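Alkylhalidase CmlS (Streptomyces venezuelae, PDB 3I3L) is a flavin-dependent halogenase of chloramphenicol biosynthesis that carries a covalently attached FAD and probably has oxidoreductase activity. Local coordinates at residues 38-43 against 141-146; 91-96 against 223-228; 104-109 against 439-444. One frame throughout, in Å; residues are numbered along the deposited sequence.

Interaction 1 (38-43 against 141-146)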
loop_
_atom_site.group_PDB
_atom_site.type_symbol
_atom_site.label_atom_id
_atom_site.label_comp_id
_atom_site.label_asym_id
_atom_site.label_seq_id
_atom_site.Cartn_x
_atom_site.Cartn_y
_atom_site.Cartn_z
ATOM N N ALA A 38 6.839 -12.943 6.593
ATOM C CA ALA A 38 8.328 -12.905 6.620
ATOM C C ALA A 38 8.907 -14.339 6.909
ATOM O O ALA A 38 9.825 -14.782 6.242
ATOM C CB ALA A 38 8.814 -11.982 7.648
ATOM N N GLY A 39 8.327 -15.040 7.880
ATOM C CA GLY A 39 8.816 -16.361 8.272
ATOM C C GLY A 39 8.592 -17.405 7.180
ATOM O O GLY A 39 9.527 -18.113 6.816
ATOM N N LEU A 40 7.386 -17.453 6.631
ATOM C CA LEU A 40 7.097 -18.302 5.466
ATOM C C LEU A 40 8.045 -18.033 4.307
ATOM O O LEU A 40 8.519 -18.972 3.654
ATOM C CB LEU A 40 5.659 -18.095 4.968
ATOM C CG LEU A 40 4.545 -18.520 5.919
ATOM C CD1 LEU A 40 3.215 -17.946 5.462
ATOM C CD2 LEU A 40 4.487 -20.080 6.050
ATOM N N THR A 41 8.339 -16.769 4.020
ATOM C CA THR A 41 9.220 -16.487 2.879
ATOM C C THR A 41 10.671 -16.886 3.178
ATOM O O THR A 41 11.323 -17.466 2.334
ATOM C CB THR A 41 9.117 -15.001 2.433
ATOM O OG1 THR A 41 7.760 -14.727 2.153
ATOM C CG2 THR A 41 9.948 -14.712 1.181
ATOM N N LEU A 42 11.166 -16.551 4.382
ATOM C CA LEU A 42 12.516 -16.908 4.818
ATOM C C LEU A 42 12.715 -18.455 4.873
ATOM O O LEU A 42 13.754 -18.944 4.529
ATOM C CB LEU A 42 12.804 -16.352 6.213
ATOM C CG LEU A 42 13.352 -14.944 6.331
ATOM C CD1 LEU A 42 13.145 -14.387 7.773
ATOM C CD2 LEU A 42 14.821 -14.836 5.837
ATOM N N HIS A 43 11.690 -19.194 5.292
ATOM C CA HIS A 43 11.726 -20.662 5.288
ATOM C C HIS A 43 11.824 -21.228 3.857
ATOM O O HIS A 43 12.690 -22.048 3.577
ATOM C CB HIS A 43 10.501 -21.210 5.987
ATOM C CG HIS A 43 10.278 -22.661 5.738
ATOM N ND1 HIS A 43 10.817 -23.651 6.556
ATOM C CD2 HIS A 43 9.549 -23.300 4.788
ATOM C CE1 HIS A 43 10.450 -24.830 6.094
ATOM N NE2 HIS A 43 9.681 -24.648 5.024
ATOM N N ARG A 141 5.049 -25.838 8.753
ATOM C CA ARG A 141 6.185 -26.013 7.868
ATOM C C ARG A 141 7.454 -26.231 8.682
ATOM O O ARG A 141 8.563 -26.334 8.138
ATOM C CB ARG A 141 6.291 -24.884 6.856
ATOM C CG ARG A 141 5.044 -24.737 6.016
ATOM C CD ARG A 141 5.079 -23.596 5.042
ATOM N NE ARG A 141 3.834 -23.539 4.241
ATOM C CZ ARG A 141 3.713 -22.834 3.118
ATOM N NH1 ARG A 141 4.738 -22.126 2.691
ATOM N NH2 ARG A 141 2.564 -22.838 2.429
ATOM N N GLY A 142 7.275 -26.301 9.992
ATOM C CA GLY A 142 8.401 -26.602 10.906
ATOM C C GLY A 142 9.125 -25.353 11.411
ATOM O O GLY A 142 10.142 -25.463 12.100
ATOM N N ILE A 143 8.579 -24.175 11.075
ATOM C CA ILE A 143 8.991 -22.900 11.661
ATOM C C ILE A 143 8.642 -22.927 13.101
ATOM O O ILE A 143 7.517 -23.290 13.465
ATOM C CB ILE A 143 8.279 -21.648 10.981
ATOM C CG1 ILE A 143 8.784 -21.464 9.538
ATOM C CG2 ILE A 143 8.527 -20.446 11.790
ATOM C CD1 ILE A 143 7.718 -20.798 8.517
ATOM N N THR A 144 9.593 -22.510 13.935
ATOM C CA THR A 144 9.379 -22.461 15.378
ATOM C C THR A 144 8.552 -21.245 15.767
ATOM O O THR A 144 8.915 -20.105 15.416
ATOM C CB THR A 144 10.776 -22.366 16.113
ATOM O OG1 THR A 144 11.619 -23.428 15.660
ATOM C CG2 THR A 144 10.608 -22.441 17.661
ATOM N N VAL A 145 7.466 -21.459 16.502
ATOM C CA VAL A 145 6.606 -20.357 16.861
ATOM C C VAL A 145 6.368 -20.389 18.369
ATOM O O VAL A 145 5.925 -21.396 18.878
ATOM C CB VAL A 145 5.220 -20.388 16.076
ATOM C CG1 VAL A 145 4.217 -19.399 16.684
ATOM C CG2 VAL A 145 5.400 -20.131 14.578
ATOM N N HIS A 146 6.634 -19.289 19.064
ATOM C CA HIS A 146 6.308 -19.153 20.460
ATOM C C HIS A 146 5.247 -18.072 20.660
ATOM O O HIS A 146 5.549 -16.862 20.638
ATOM C CB HIS A 146 7.542 -18.777 21.293
ATOM C CG HIS A 146 8.726 -19.680 21.105
ATOM N ND1 HIS A 146 8.664 -21.039 21.333
ATOM C CD2 HIS A 146 10.017 -19.409 20.772
ATOM C CE1 HIS A 146 9.861 -21.570 21.131
ATOM N NE2 HIS A 146 10.701 -20.604 20.791
HETATM O O HOH W 1 7.479 -21.533 3.512
#
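Gly39 meets Ile143 through its backbone: the carbonyl O of Gly39 lies 3.7 Å from Ile143 CD1. Leu40 reaches across with its CD2. This methyl touches Arg141 CD at 3.7 Å and lies over one face of the guanidinium group. The two side chains cross at about a right angle. Leu40 CD2 also packs on Ile143 CD1 at 4.1 Å. One water bridges the Leu40 carbonyl O and the edge of the Arg141 guanidinium: it donates to Leu40 O and accepts from NH1. The Arg141 chain is extended from CG to NE. NE forms a salt bridge with Glu137 of helix 127-140, and NH2 bonds to Leu77 O. His43 closes the contact. A chi1 of 166° sets its ring opposite the backbone N, and the ring reaches toward Arg141, with Arg141 CB over one face, 4.2 Å from the centroid, a CH-pi contact. His43 CB also meets Ile143 CD1 at 3.8 Å. Gly142, with positive phi, ends helix 127-140 in a Schellman motif. The contact thus joins helix 33-44 of the Rossmann-type FAD-binding fold to the turn between helix 127-140 and edge strand 144-146. Ile143 also packs on Ala138 and on Val49 of strand 48-52.

Interaction 2 (91-96 against 223-228)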
loop_
_atom_site.group_PDB
_atom_site.type_symbol
_atom_site.label_atom_id
_atom_site.label_comp_id
_atom_site.label_asym_id
_atom_site.label_seq_id
_atom_site.Cartn_x
_atom_site.Cartn_y
_atom_site.Cartn_z
ATOM N N LYS A 91 -14.213 -9.332 -2.172
ATOM C CA LYS A 91 -14.265 -7.871 -2.380
ATOM C C LYS A 91 -13.904 -7.530 -3.804
ATOM O O LYS A 91 -12.783 -7.776 -4.202
ATOM C CB LYS A 91 -13.302 -7.133 -1.404
ATOM C CG LYS A 91 -12.926 -5.732 -1.902
ATOM C CD LYS A 91 -12.469 -4.873 -0.812
ATOM C CE LYS A 91 -11.034 -4.875 -0.697
ATOM N NZ LYS A 91 -10.504 -3.421 -0.403
ATOM N N PRO A 92 -14.846 -6.950 -4.557
ATOM C CA PRO A 92 -14.633 -6.636 -5.995
ATOM C C PRO A 92 -13.874 -5.350 -6.226
ATOM O O PRO A 92 -13.224 -5.149 -7.280
ATOM C CB PRO A 92 -16.069 -6.462 -6.536
ATOM C CG PRO A 92 -16.936 -6.188 -5.282
ATOM C CD PRO A 92 -16.184 -6.528 -4.053
ATOM N N SER A 93 -13.955 -4.466 -5.238
ATOM C CA SER A 93 -13.599 -3.061 -5.416
ATOM C C SER A 93 -13.637 -2.277 -4.100
ATOM O O SER A 93 -13.891 -2.829 -3.036
ATOM C CB SER A 93 -14.627 -2.424 -6.321
ATOM O OG SER A 93 -15.914 -2.591 -5.742
ATOM N N ALA A 94 -13.375 -0.982 -4.201
ATOM C CA ALA A 94 -13.629 -0.069 -3.097
ATOM C C ALA A 94 -14.528 1.045 -3.635
ATOM O O ALA A 94 -14.281 1.594 -4.724
ATOM C CB ALA A 94 -12.324 0.459 -2.568
ATOM N N THR A 95 -15.564 1.368 -2.886
ATOM C CA THR A 95 -16.452 2.459 -3.271
ATOM C C THR A 95 -16.349 3.665 -2.319
ATOM O O THR A 95 -16.274 3.511 -1.096
ATOM C CB THR A 95 -17.902 1.957 -3.464
ATOM O OG1 THR A 95 -17.918 0.998 -4.554
ATOM C CG2 THR A 95 -18.859 3.115 -3.834
ATOM N N PHE A 96 -16.353 4.855 -2.899
ATOM C CA PHE A 96 -16.121 6.097 -2.171
ATOM C C PHE A 96 -17.274 7.073 -2.331
ATOM O O PHE A 96 -17.698 7.362 -3.468
ATOM C CB PHE A 96 -14.825 6.735 -2.666
ATOM C CG PHE A 96 -13.623 5.956 -2.308
ATOM C CD1 PHE A 96 -12.922 6.221 -1.149
ATOM C CD2 PHE A 96 -13.220 4.910 -3.092
ATOM C CE1 PHE A 96 -11.832 5.474 -0.783
ATOM C CE2 PHE A 96 -12.104 4.136 -2.729
ATOM C CZ PHE A 96 -11.404 4.430 -1.580
ATOM N N LYS A 223 -21.646 -5.579 -4.575
ATOM C CA LYS A 223 -21.680 -6.497 -3.453
ATOM C C LYS A 223 -20.251 -6.800 -2.920
ATOM O O LYS A 223 -19.327 -7.154 -3.696
ATOM C CB LYS A 223 -22.356 -7.799 -3.848
ATOM C CG LYS A 223 -22.753 -8.671 -2.633
ATOM C CD LYS A 223 -21.546 -9.182 -1.820
ATOM C CE LYS A 223 -21.926 -10.026 -0.567
ATOM N NZ LYS A 223 -23.016 -11.043 -0.939
ATOM N N GLY A 224 -20.079 -6.672 -1.606
ATOM C CA GLY A 224 -18.782 -6.847 -1.030
ATOM C C GLY A 224 -17.818 -5.668 -1.107
ATOM O O GLY A 224 -16.647 -5.795 -0.679
ATOM N N THR A 225 -18.262 -4.527 -1.638
ATOM C CA THR A 225 -17.356 -3.394 -1.818
ATOM C C THR A 225 -17.096 -2.756 -0.480
ATOM O O THR A 225 -17.963 -2.752 0.362
ATOM C CB THR A 225 -17.960 -2.337 -2.809
ATOM O OG1 THR A 225 -16.955 -1.402 -3.195
ATOM C CG2 THR A 225 -19.135 -1.579 -2.192
ATOM N N THR A 226 -15.910 -2.170 -0.314
ATOM C CA THR A 226 -15.568 -1.366 0.881
ATOM C C THR A 226 -16.026 0.087 0.716
ATOM O O THR A 226 -15.559 0.775 -0.223
ATOM C CB THR A 226 -14.031 -1.372 1.179
ATOM O OG1 THR A 226 -13.609 -2.696 1.550
ATOM C CG2 THR A 226 -13.613 -0.348 2.352
ATOM N N TYR A 227 -16.883 0.583 1.638
ATOM C CA TYR A 227 -17.406 1.964 1.541
ATOM C C TYR A 227 -16.608 2.919 2.407
ATOM O O TYR A 227 -16.349 2.633 3.587
ATOM C CB TYR A 227 -18.844 2.033 1.977
ATOM C CG TYR A 227 -19.794 1.356 1.046
ATOM C CD1 TYR A 227 -20.186 1.988 -0.127
ATOM C CD2 TYR A 227 -20.310 0.071 1.341
ATOM C CE1 TYR A 227 -21.058 1.382 -0.992
ATOM C CE2 TYR A 227 -21.214 -0.528 0.508
ATOM C CZ TYR A 227 -21.582 0.134 -0.670
ATOM O OH TYR A 227 -22.447 -0.446 -1.555
ATOM N N SER A 228 -16.164 4.035 1.807
ATOM C CA SER A 228 -15.540 5.135 2.572
ATOM C C SER A 228 -16.364 6.386 2.307
ATOM O O SER A 228 -16.633 6.725 1.164
ATOM C CB SER A 228 -14.088 5.394 2.180
ATOM O OG SER A 228 -13.292 4.217 2.219
#
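A parallel pair of strands in the large mixed sheet of the FAD-binding domain makes this contact. Ala94, Thr95 and Phe96 pair with Thr226, Tyr227 and Ser228. Thr95 bonds through both its N and its O: Thr95 N donates to Thr226 O at 2.7 Å, and Thr95 O accepts from Ser228 N at 3.0 Å. A weak bond (3.5 Å) runs from Thr226 N to Ser93 O. Hydroxyls add a second link. A chi1 of -167° turns Thr225 OG1 toward Thr95 OG1, and the two hydrogen-bond at 2.9 Å. Thr95 OG1 also bonds to Thr106. Thr95 CG2 lies beside the Tyr227 ring, 4.0 Å from CE1. On the other sheet face, Phe96 CE1 approaches Ser228 OG at 3.6 Å. Lys91 CD lies 3.4 Å from Thr226 OG1, and bends at chi3 and chi4 then carry NZ to Ser65 OG. Thr226 OG1 bonds there too, and Ser65 binds FAD. With an alanine in place of Lys91, Ser65 would probably lose the NZ bond and Thr226 OG1 its contact with CD. Gly224, with positive phi, lies against Pro92 at the irregular part of strand 89-97. This is the mixed sheet's one parallel strand pair, and it reaches the FAD pocket.

Interaction 3 (104-109 against 439-444)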
loop_
_atom_site.group_PDB
_atom_site.type_symbol
_atom_site.label_atom_id
_atom_site.label_comp_id
_atom_site.label_asym_id
_atom_site.label_seq_id
_atom_site.Cartn_x
_atom_site.Cartn_y
_atom_site.Cartn_z
ATOM N N PRO A 104 -21.154 9.027 -6.564
ATOM C CA PRO A 104 -20.240 7.979 -6.046
ATOM C C PRO A 104 -19.131 7.628 -7.026
ATOM O O PRO A 104 -19.311 7.812 -8.213
ATOM C CB PRO A 104 -21.163 6.746 -5.865
ATOM C CG PRO A 104 -22.553 7.316 -5.781
ATOM C CD PRO A 104 -22.555 8.558 -6.664
ATOM N N TRP A 105 -17.983 7.167 -6.536
ATOM C CA TRP A 105 -17.029 6.508 -7.428
ATOM C C TRP A 105 -16.488 5.173 -6.911
ATOM O O TRP A 105 -16.439 4.947 -5.694
ATOM C CB TRP A 105 -15.899 7.455 -7.879
ATOM C CG TRP A 105 -14.880 7.735 -6.835
ATOM C CD1 TRP A 105 -14.886 8.753 -5.883
ATOM C CD2 TRP A 105 -13.661 7.010 -6.660
ATOM N NE1 TRP A 105 -13.718 8.678 -5.130
ATOM C CE2 TRP A 105 -12.958 7.620 -5.585
ATOM C CE3 TRP A 105 -13.083 5.888 -7.322
ATOM C CZ2 TRP A 105 -11.726 7.128 -5.134
ATOM C CZ3 TRP A 105 -11.804 5.438 -6.907
ATOM C CH2 TRP A 105 -11.156 6.051 -5.812
ATOM N N THR A 106 -16.135 4.263 -7.825
ATOM C CA THR A 106 -15.670 2.952 -7.436
ATOM C C THR A 106 -14.328 2.602 -8.084
ATOM O O THR A 106 -14.175 2.784 -9.305
ATOM C CB THR A 106 -16.720 1.892 -7.827
ATOM O OG1 THR A 106 -17.889 2.085 -7.023
ATOM C CG2 THR A 106 -16.181 0.429 -7.653
ATOM N N PHE A 107 -13.391 2.088 -7.278
ATOM C CA PHE A 107 -12.105 1.592 -7.782
ATOM C C PHE A 107 -12.110 0.084 -7.985
ATOM O O PHE A 107 -12.000 -0.670 -7.021
ATOM C CB PHE A 107 -10.946 1.994 -6.849
ATOM C CG PHE A 107 -9.568 1.580 -7.364
ATOM C CD1 PHE A 107 -9.106 1.992 -8.631
ATOM C CD2 PHE A 107 -8.737 0.757 -6.608
ATOM C CE1 PHE A 107 -7.841 1.598 -9.113
ATOM C CE2 PHE A 107 -7.432 0.377 -7.091
ATOM C CZ PHE A 107 -7.005 0.802 -8.324
ATOM N N SER A 108 -12.266 -0.347 -9.238
ATOM C CA SER A 108 -12.424 -1.765 -9.576
ATOM C C SER A 108 -11.120 -2.487 -9.438
ATOM O O SER A 108 -10.066 -1.927 -9.739
ATOM C CB SER A 108 -12.893 -1.954 -11.029
ATOM O OG SER A 108 -12.970 -3.352 -11.326
ATOM N N PHE A 109 -11.183 -3.722 -8.953
ATOM C CA PHE A 109 -9.954 -4.565 -8.879
ATOM C C PHE A 109 -9.708 -5.380 -10.185
ATOM O O PHE A 109 -8.697 -6.116 -10.300
ATOM C CB PHE A 109 -9.950 -5.463 -7.616
ATOM C CG PHE A 109 -9.772 -4.699 -6.334
ATOM C CD1 PHE A 109 -9.178 -3.477 -6.321
ATOM C CD2 PHE A 109 -10.234 -5.201 -5.161
ATOM C CE1 PHE A 109 -9.048 -2.767 -5.149
ATOM C CE2 PHE A 109 -10.088 -4.486 -3.973
ATOM C CZ PHE A 109 -9.517 -3.263 -3.982
ATOM N N GLY A 439 -13.727 6.148 -12.218
ATOM C CA GLY A 439 -14.621 5.413 -11.390
ATOM C C GLY A 439 -15.978 6.022 -11.104
ATOM O O GLY A 439 -16.792 5.452 -10.367
ATOM N N ARG A 440 -16.248 7.170 -11.702
ATOM C CA ARG A 440 -17.482 7.908 -11.459
ATOM C C ARG A 440 -18.698 7.113 -11.915
ATOM O O ARG A 440 -18.769 6.701 -13.068
ATOM C CB ARG A 440 -17.414 9.247 -12.215
ATOM C CG ARG A 440 -18.652 10.140 -12.039
ATOM C CD ARG A 440 -18.501 11.537 -12.759
ATOM N NE ARG A 440 -17.197 12.216 -12.552
ATOM C CZ ARG A 440 -16.824 12.818 -11.412
ATOM N NH1 ARG A 440 -17.630 12.825 -10.343
ATOM N NH2 ARG A 440 -15.629 13.404 -11.329
ATOM N N HIS A 441 -19.643 6.870 -10.995
ATOM C CA HIS A 441 -20.956 6.288 -11.347
ATOM C C HIS A 441 -21.704 7.255 -12.268
ATOM O O HIS A 441 -21.526 8.492 -12.214
ATOM C CB HIS A 441 -21.812 6.020 -10.122
ATOM C CG HIS A 441 -21.246 4.996 -9.182
ATOM N ND1 HIS A 441 -22.023 4.340 -8.241
ATOM C CD2 HIS A 441 -19.977 4.518 -9.031
ATOM C CE1 HIS A 441 -21.263 3.497 -7.562
ATOM N NE2 HIS A 441 -20.018 3.577 -8.031
ATOM N N GLN A 442 -22.563 6.696 -13.112
ATOM C CA GLN A 442 -23.220 7.506 -14.145
ATOM C C GLN A 442 -24.614 8.004 -13.731
ATOM O O GLN A 442 -25.499 8.198 -14.556
ATOM C CB GLN A 442 -23.244 6.727 -15.448
ATOM C CG GLN A 442 -21.847 6.303 -15.918
ATOM C CD GLN A 442 -20.974 7.498 -16.258
ATOM O OE1 GLN A 442 -20.047 7.845 -15.509
ATOM N NE2 GLN A 442 -21.271 8.146 -17.367
ATOM N N ARG A 443 -24.789 8.195 -12.429
ATOM C CA ARG A 443 -25.990 8.759 -11.876
ATOM C C ARG A 443 -25.547 9.461 -10.601
ATOM O O ARG A 443 -24.468 9.149 -10.087
ATOM C CB ARG A 443 -27.004 7.631 -11.567
ATOM C CG ARG A 443 -26.619 6.726 -10.398
ATOM C CD ARG A 443 -27.289 5.367 -10.482
ATOM N NE ARG A 443 -27.106 4.778 -11.804
ATOM C CZ ARG A 443 -26.055 4.045 -12.182
ATOM N NH1 ARG A 443 -25.046 3.780 -11.336
ATOM N NH2 ARG A 443 -26.009 3.564 -13.428
ATOM N N PRO A 444 -26.397 10.348 -10.044
ATOM C CA PRO A 444 -26.000 11.213 -8.913
ATOM C C PRO A 444 -25.868 10.483 -7.587
ATOM O O PRO A 444 -25.194 10.973 -6.680
ATOM C CB PRO A 444 -27.151 12.247 -8.819
ATOM C CG PRO A 444 -28.089 11.940 -10.042
ATOM C CD PRO A 444 -27.820 10.514 -10.401
#
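Trp105 and Arg440 form a single beta bridge, by which the segment just after helix 430-439 lies along the edge of strand 105-108. Two backbone hydrogen bonds flank it. His441 N donates to Pro104 O at 3.0 Å with a nearly straight N-H...O angle of 169°. Thr106 N donates to Gly439 O at 2.9 Å, but from above the carbonyl plane. The same Gly439 O also receives the CA-H of Trp105. Gly439 is pressed close to the strand: a side chain here would run into Thr106 O and the Trp105 ring. Van der Waals and ring contacts come next. Pro104 CB lies over one face of the His441 imidazole, 3.6 Å from its centroid, a CH-pi contact with the two side chains at about a right angle. The His441 ring also stacks with Phe450, and Pro104 CD lies 3.6 Å from Pro444 O. Trp105 turns its indole to Met435 and Ile436 of helix 430-439 and stacks on Phe96 of the neighbouring strand 89-97. The polar side-chain contact is the last kind. His441 CG is anti to its carbonyl carbon (chi1 -64°), which brings the ring alongside the strand with Thr106 at its edge. Thr106 OG1 bonds in turn to Thr95. Across the contact, Thr106 OG1 meets His441 NE2 at 2.8 Å in a hydrogen bond.

Overall arrangement
Interactions 2 and 3 are neighbours, their centres 10 Å apart, and share the large mixed sheet, where strand 89-97 lies between 226-231 and 105-108. They touch directly: Phe107 N probably bonds to Ala94 O. Interaction 1 stands apart, its centre 33 Å from that of interaction 2 and 41 Å from that of interaction 3. It lies at the turn before 144-146, an edge strand in the parallel part of the six-strand sheet. Along the chain the order is 38-43, 91-96, 104-109, 141-146, 223-228, 439-444, so every pair of contacts crosses. Interactions 1 and 2 lie within the FAD-binding domain, while interaction 3 joins its strand 105-108 to the segment after helix 430-439.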